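Side-chain contacts in M152 protein (Murid herpesvirus 1, PDB 4G59), which is an MHC class I-like viral immunoevasin that probably binds RAE-1 ligands of the receptor NKG2D and dampens recognition of infected cells: residues A162-Q165 against K166-T169; F80-E83 against Y84-V88. All blocks are in the same frame, centred on the assembly; numbering follows the deposited sequence.

Contact 1: A162-Q165 against K166-T169; sequences ALLQ and KRWT
Thr169 closes back on Gln165 twice: both its hydroxyl and its amide donate to the same carbonyl oxygen, one turn back on helix 161-178, which belongs to the MHC class I-like platform domain. OG1 of Thr169 lies 2.7 Å from O of Gln165 and N of Thr169 lies 3.0 Å from it, and the two donors come in from opposite faces of the carbonyl plane. With OG1 beside its own backbone N (chi1 -68°), the hydroxyl is turned back along the helix toward that oxygen. The i to i+4 ladder continues from Trp168 N to Leu164 O at 2.8 Å, and Arg167 N and Lys166 N bond in the same way to Leu163 O and Ala162 O.

Arg167 has its main polar partners on the neighbouring helix 68-89: NH2 makes a salt bridge with Glu70 and a hydrogen bond with Gln69. The other carboxylate oxygen of Glu70 accepts from Trp168 NE1, so one acid holds both polar ends.

Apolar branches complete the contact. Leu163 CD1 sits over one face of the guanidinium, 4.4 Å from Arg167 NH1. Leu164 and Trp168 run side by side, pointing the same way. CD2 of Leu164 lies 4.0 Å from Arg167 NH2 and equally 4.0 Å from Trp168 NE1, and thus packs beside both nitrogens that Glu70 holds. CG of Arg167 in turn rests over the rim of one indole face. At the indole edge, in the ring plane, CD1 of Trp168 comes within 3.2 Å of Leu164 O.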
ATOM      1  N   ALA B 162      18.224 -25.068  -5.357  1.00 52.17           N
ATOM      2  CA  ALA B 162      18.199 -26.037  -4.272  1.00 42.97           C
ATOM      3  C   ALA B 162      18.507 -25.396  -2.924  1.00 46.16           C
ATOM      4  O   ALA B 162      17.991 -25.834  -1.894  1.00 50.58           O
ATOM      5  CB  ALA B 162      19.159 -27.162  -4.558  1.00 41.34           C
ATOM      6  N   LEU B 163      19.349 -24.368  -2.917  1.00 43.96           N
ATOM      7  CA  LEU B 163      19.712 -23.731  -1.650  1.00 43.83           C
ATOM      8  C   LEU B 163      18.571 -22.834  -1.199  1.00 48.62           C
ATOM      9  O   LEU B 163      18.283 -22.750  -0.004  1.00 45.85           O
ATOM     10  CB  LEU B 163      21.008 -22.932  -1.768  1.00 43.20           C
ATOM     11  CG  LEU B 163      21.333 -21.908  -0.680  1.00 46.32           C
ATOM     12  CD1 LEU B 163      21.312 -22.525   0.713  1.00 57.20           C
ATOM     13  CD2 LEU B 163      22.684 -21.299  -0.942  1.00 45.95           C
ATOM     14  N   LEU B 164      17.924 -22.184  -2.170  1.00 49.66           N
ATOM     15  CA  LEU B 164      16.791 -21.304  -1.907  1.00 46.61           C
ATOM     16  C   LEU B 164      15.564 -22.108  -1.496  1.00 45.46           C
ATOM     17  O   LEU B 164      14.849 -21.730  -0.565  1.00 48.21           O
ATOM     18  CB  LEU B 164      16.477 -20.429  -3.133  1.00 46.92           C
ATOM     19  CG  LEU B 164      17.475 -19.329  -3.489  1.00 41.14           C
ATOM     20  CD1 LEU B 164      17.191 -18.742  -4.863  1.00 43.31           C
ATOM     21  CD2 LEU B 164      17.434 -18.247  -2.434  1.00 41.04           C
ATOM     22  N   GLN B 165      15.321 -23.217  -2.183  1.00 44.96           N
ATOM     23  CA  GLN B 165      14.218 -24.097  -1.826  1.00 47.50           C
ATOM     24  C   GLN B 165      14.364 -24.530  -0.370  1.00 45.86           C
ATOM     25  O   GLN B 165      13.394 -24.546   0.384  1.00 47.33           O
ATOM     26  CB  GLN B 165      14.182 -25.323  -2.741  1.00 49.52           C
ATOM     27  CG  GLN B 165      13.215 -26.409  -2.289  1.00 39.89           C
ATOM     28  CD  GLN B 165      11.775 -26.123  -2.680  1.00 47.10           C
ATOM     29  OE1 GLN B 165      11.487 -25.277  -3.542  1.00 47.99           O
ATOM     30  NE2 GLN B 165      10.855 -26.835  -2.049  1.00 51.26           N
ATOM     31  N   LYS B 166      15.584 -24.849   0.040  1.00 46.77           N
ATOM     32  CA  LYS B 166      15.791 -25.302   1.406  1.00 40.91           C
ATOM     33  C   LYS B 166      15.535 -24.164   2.389  1.00 44.09           C
ATOM     34  O   LYS B 166      14.801 -24.331   3.372  1.00 44.31           O
ATOM     35  CB  LYS B 166      17.203 -25.837   1.593  1.00 38.41           C
ATOM     36  CG  LYS B 166      17.401 -26.554   2.899  1.00 34.62           C
ATOM     37  CD  LYS B 166      18.865 -26.838   3.142  1.00 41.75           C
ATOM     38  CE  LYS B 166      19.063 -27.722   4.353  1.00 44.07           C
ATOM     39  NZ  LYS B 166      20.274 -27.313   5.111  1.00 58.90           N
ATOM     40  N   ARG B 167      16.130 -23.006   2.118  1.00 36.57           N
ATOM     41  CA  ARG B 167      16.034 -21.891   3.046  1.00 37.62           C
ATOM     42  C   ARG B 167      14.595 -21.398   3.180  1.00 40.62           C
ATOM     43  O   ARG B 167      14.124 -21.130   4.297  1.00 40.29           O
ATOM     44  CB  ARG B 167      16.978 -20.751   2.655  1.00 36.77           C
ATOM     45  CG  ARG B 167      16.720 -19.478   3.425  1.00 38.33           C
ATOM     46  CD  ARG B 167      17.922 -18.562   3.489  1.00 42.75           C
ATOM     47  NE  ARG B 167      18.391 -18.180   2.166  1.00 54.32           N
ATOM     48  CZ  ARG B 167      19.660 -18.244   1.783  1.00 49.63           C
ATOM     49  NH1 ARG B 167      20.577 -18.670   2.635  1.00 46.42           N
ATOM     50  NH2 ARG B 167      20.003 -17.883   0.554  1.00 46.72           N
ATOM     51  N   TRP B 168      13.883 -21.305   2.058  1.00 35.65           N
ATOM     52  CA  TRP B 168      12.519 -20.782   2.115  1.00 40.16           C
ATOM     53  C   TRP B 168      11.495 -21.812   2.597  1.00 42.13           C
ATOM     54  O   TRP B 168      10.461 -21.447   3.149  1.00 41.45           O
ATOM     55  CB  TRP B 168      12.137 -20.080   0.804  1.00 36.41           C
ATOM     56  CG  TRP B 168      12.921 -18.819   0.684  1.00 41.79           C
ATOM     57  CD1 TRP B 168      14.124 -18.656   0.060  1.00 40.53           C
ATOM     58  CD2 TRP B 168      12.603 -17.556   1.279  1.00 41.16           C
ATOM     59  NE1 TRP B 168      14.562 -17.363   0.212  1.00 38.69           N
ATOM     60  CE2 TRP B 168      13.647 -16.665   0.954  1.00 43.28           C
ATOM     61  CE3 TRP B 168      11.533 -17.089   2.044  1.00 38.48           C
ATOM     62  CZ2 TRP B 168      13.654 -15.331   1.384  1.00 40.01           C
ATOM     63  CZ3 TRP B 168      11.536 -15.760   2.465  1.00 39.41           C
ATOM     64  CH2 TRP B 168      12.592 -14.900   2.140  1.00 36.32           C
ATOM     65  N   THR B 169      11.793 -23.098   2.416  1.00 45.46           N
ATOM     66  CA  THR B 169      10.943 -24.144   2.992  1.00 43.69           C
ATOM     67  C   THR B 169      11.052 -24.084   4.509  1.00 37.54           C
ATOM     68  O   THR B 169      10.060 -24.194   5.220  1.00 41.43           O
ATOM     69  CB  THR B 169      11.312 -25.534   2.463  1.00 43.90           C
ATOM     70  OG1 THR B 169      10.972 -25.605   1.070  1.00 39.88           O
ATOM     71  CG2 THR B 169      10.577 -26.632   3.248  1.00 44.43           C
TER

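Contact 2: F80-E83 against Y84-V88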
ATOM      1  N   PHE B  80      19.796  -3.143 -12.824  1.00 45.35           N
ATOM      2  CA  PHE B  80      18.990  -3.382 -14.020  1.00 43.56           C
ATOM      3  C   PHE B  80      17.925  -2.309 -14.249  1.00 45.11           C
ATOM      4  O   PHE B  80      17.749  -1.820 -15.363  1.00 49.05           O
ATOM      5  CB  PHE B  80      18.330  -4.770 -13.956  1.00 43.83           C
ATOM      6  CG  PHE B  80      17.248  -4.987 -15.003  1.00 43.03           C
ATOM      7  CD1 PHE B  80      17.557  -5.006 -16.359  1.00 39.18           C
ATOM      8  CD2 PHE B  80      15.921  -5.187 -14.621  1.00 40.84           C
ATOM      9  CE1 PHE B  80      16.545  -5.214 -17.322  1.00 43.25           C
ATOM     10  CE2 PHE B  80      14.909  -5.397 -15.573  1.00 42.72           C
ATOM     11  CZ  PHE B  80      15.220  -5.409 -16.928  1.00 39.51           C
ATOM     12  N   VAL B  81      17.208  -1.960 -13.188  1.00 46.82           N
ATOM     13  CA  VAL B  81      16.087  -1.025 -13.279  1.00 47.94           C
ATOM     14  C   VAL B  81      16.604   0.396 -13.521  1.00 47.37           C
ATOM     15  O   VAL B  81      15.935   1.205 -14.183  1.00 49.32           O
ATOM     16  CB  VAL B  81      15.167  -1.107 -12.014  1.00 42.21           C
ATOM     17  CG1 VAL B  81      14.063  -0.085 -12.077  1.00 42.78           C
ATOM     18  CG2 VAL B  81      14.566  -2.504 -11.870  1.00 39.24           C
ATOM     19  N   TYR B  82      17.801   0.686 -13.003  1.00 47.50           N
ATOM     20  CA  TYR B  82      18.445   1.975 -13.241  1.00 48.45           C
ATOM     21  C   TYR B  82      18.802   2.154 -14.719  1.00 54.67           C
ATOM     22  O   TYR B  82      18.446   3.172 -15.318  1.00 56.88           O
ATOM     23  CB  TYR B  82      19.684   2.154 -12.360  1.00 46.84           C
ATOM     24  CG  TYR B  82      20.563   3.316 -12.772  1.00 55.06           C
ATOM     25  CD1 TYR B  82      20.173   4.627 -12.533  1.00 62.62           C
ATOM     26  CD2 TYR B  82      21.783   3.104 -13.401  1.00 57.76           C
ATOM     27  CE1 TYR B  82      20.973   5.694 -12.911  1.00 65.79           C
ATOM     28  CE2 TYR B  82      22.587   4.164 -13.782  1.00 62.08           C
ATOM     29  CZ  TYR B  82      22.174   5.455 -13.536  1.00 65.75           C
ATOM     30  OH  TYR B  82      22.960   6.518 -13.915  1.00 68.12           O
ATOM     31  N   GLU B  83      19.500   1.180 -15.306  1.00 51.29           N
ATOM     32  CA  GLU B  83      19.788   1.217 -16.744  1.00 52.92           C
ATOM     33  C   GLU B  83      18.503   1.370 -17.550  1.00 54.99           C
ATOM     34  O   GLU B  83      18.409   2.253 -18.393  1.00 57.06           O
ATOM     35  CB  GLU B  83      20.518  -0.039 -17.222  1.00 44.35           C
ATOM     36  CG  GLU B  83      21.736  -0.433 -16.414  1.00 54.90           C
ATOM     37  CD  GLU B  83      22.871   0.561 -16.509  1.00 63.95           C
ATOM     38  OE1 GLU B  83      23.179   1.011 -17.630  1.00 70.86           O
ATOM     39  OE2 GLU B  83      23.467   0.884 -15.456  1.00 71.46           O
ATOM     40  N   TYR B  84      17.523   0.508 -17.279  1.00 51.11           N
ATOM     41  CA  TYR B  84      16.270   0.489 -18.031  1.00 52.37           C
ATOM     42  C   TYR B  84      15.627   1.861 -18.056  1.00 54.20           C
ATOM     43  O   TYR B  84      15.289   2.368 -19.128  1.00 50.70           O
ATOM     44  CB  TYR B  84      15.305  -0.513 -17.408  1.00 48.12           C
ATOM     45  CG  TYR B  84      13.923  -0.562 -18.027  1.00 45.08           C
ATOM     46  CD1 TYR B  84      13.721  -0.316 -19.374  1.00 46.58           C
ATOM     47  CD2 TYR B  84      12.815  -0.870 -17.252  1.00 46.65           C
ATOM     48  CE1 TYR B  84      12.451  -0.378 -19.933  1.00 48.08           C
ATOM     49  CE2 TYR B  84      11.542  -0.926 -17.799  1.00 44.04           C
ATOM     50  CZ  TYR B  84      11.366  -0.678 -19.133  1.00 42.63           C
ATOM     51  OH  TYR B  84      10.103  -0.737 -19.672  1.00 40.19           O
ATOM     52  N   ILE B  85      15.472   2.450 -16.872  1.00 52.23           N
ATOM     53  CA  ILE B  85      14.825   3.750 -16.726  1.00 54.36           C
ATOM     54  C   ILE B  85      15.560   4.862 -17.492  1.00 60.56           C
ATOM     55  O   ILE B  85      14.935   5.617 -18.256  1.00 61.67           O
ATOM     56  CB  ILE B  85      14.653   4.127 -15.233  1.00 54.85           C
ATOM     57  CG1 ILE B  85      13.423   3.440 -14.648  1.00 47.08           C
ATOM     58  CG2 ILE B  85      14.541   5.639 -15.064  1.00 59.97           C
ATOM     59  CD1 ILE B  85      12.126   3.849 -15.326  1.00 47.77           C
ATOM     60  N   MET B  86      16.877   4.950 -17.299  1.00 57.25           N
ATOM     61  CA  MET B  86      17.692   5.956 -17.978  1.00 60.85           C
ATOM     62  C   MET B  86      17.717   5.781 -19.508  1.00 61.02           C
ATOM     63  O   MET B  86      17.455   6.731 -20.241  1.00 68.81           O
ATOM     64  CB  MET B  86      19.123   5.982 -17.417  1.00 58.24           C
ATOM     65  CG  MET B  86      19.233   6.396 -15.948  1.00 61.59           C
ATOM     66  SD  MET B  86      18.443   7.970 -15.534  1.00 77.90           S
ATOM     67  CE  MET B  86      19.623   9.144 -16.201  1.00 73.56           C
ATOM     68  N   ASN B  87      18.022   4.571 -19.976  1.00 55.98           N
ATOM     69  CA  ASN B  87      18.140   4.281 -21.409  1.00 59.67           C
ATOM     70  C   ASN B  87      16.839   4.291 -22.221  1.00 60.63           C
ATOM     71  O   ASN B  87      16.869   4.544 -23.422  1.00 65.82           O
ATOM     72  CB  ASN B  87      18.840   2.937 -21.634  1.00 54.73           C
ATOM     73  CG  ASN B  87      20.227   2.886 -21.026  1.00 65.07           C
ATOM     74  OD1 ASN B  87      20.767   3.902 -20.589  1.00 74.00           O
ATOM     75  ND2 ASN B  87      20.817   1.693 -21.005  1.00 55.44           N
ATOM     76  N   VAL B  88      15.710   3.994 -21.582  1.00 58.29           N
ATOM     77  CA  VAL B  88      14.448   3.883 -22.302  1.00 57.82           C
ATOM     78  C   VAL B  88      13.460   4.983 -21.940  1.00 56.81           C
ATOM     79  O   VAL B  88      12.895   5.629 -22.821  1.00 61.41           O
ATOM     80  CB  VAL B  88      13.782   2.498 -22.112  1.00 55.84           C
ATOM     81  CG1 VAL B  88      12.475   2.405 -22.922  1.00 47.51           C
ATOM     82  CG2 VAL B  88      14.739   1.391 -22.522  1.00 47.85           C
TER
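Between Phe80 and Asn87 the backbone keeps regular i to i+4 hydrogen bonding within helix 68-89, from Tyr84 N to Phe80 O through to Asn87 N to Glu83 O (2.8 Å), and Val88 N still reaches Tyr84 O in the same way, although a wider pi-type turn is also formed over 85-88. This is a long helix of the MHC-like platform domain, and its side chains divide into an inner and an outer set.

Inward, Val81 and Ile85 line up one turn apart, CG1 of Val81 4.4 Å from CG1 of Ile85, and both also touch Arg29 of strand 22-31. Tyr84 points into the fold with CG anti to its backbone N (chi1 176°); its ring stacks on Tyr148 of helix 142-148 and its OH is hydrogen-bonded to Gln112. Phe80, a turn earlier, sets its ring edge-to-face with Phe97 of strand 95-103.

On the exposed flank, Met86 crosses Tyr82 obliquely in a Met-aromatic contact. The methylene does the closer touching: CG of Met86 is 3.6 Å from CE1 of Tyr82 and makes an off-centre CH-pi contact with the ring. The sulfur stands farther away, SD of Met86 lying 5.2 Å from the Tyr82 ring centroid and obliquely to it. Beside them Glu83 and Asn87 point the same way, their carboxylate and amide planes 76° apart, with OE1 of Glu83 4.2 Å from ND2 of Asn87.

From the N terminus, the chain first enters contact 2, in the later part of helix 68-89, then runs through strands 95-103 to 128-130 and the short helices 142-148 and 154-158 before reaching contact 1, near the start of helix 161-178. Neither contact closes a loop: each joins successive turns of one helix, and the two follow in series without nesting or crossing. The centres of contact 1 and contact 2 are about 31 Å apart, and the nearest atoms of contact 1 and contact 2 about 17 Å apart. Helix 68-89 nevertheless connects them, since its early turns supply the Glu70 that meets contact 1. Both also send side chains onto strand 95-103, contact 1 at Phe103, contact 2 at Val95 and Phe97.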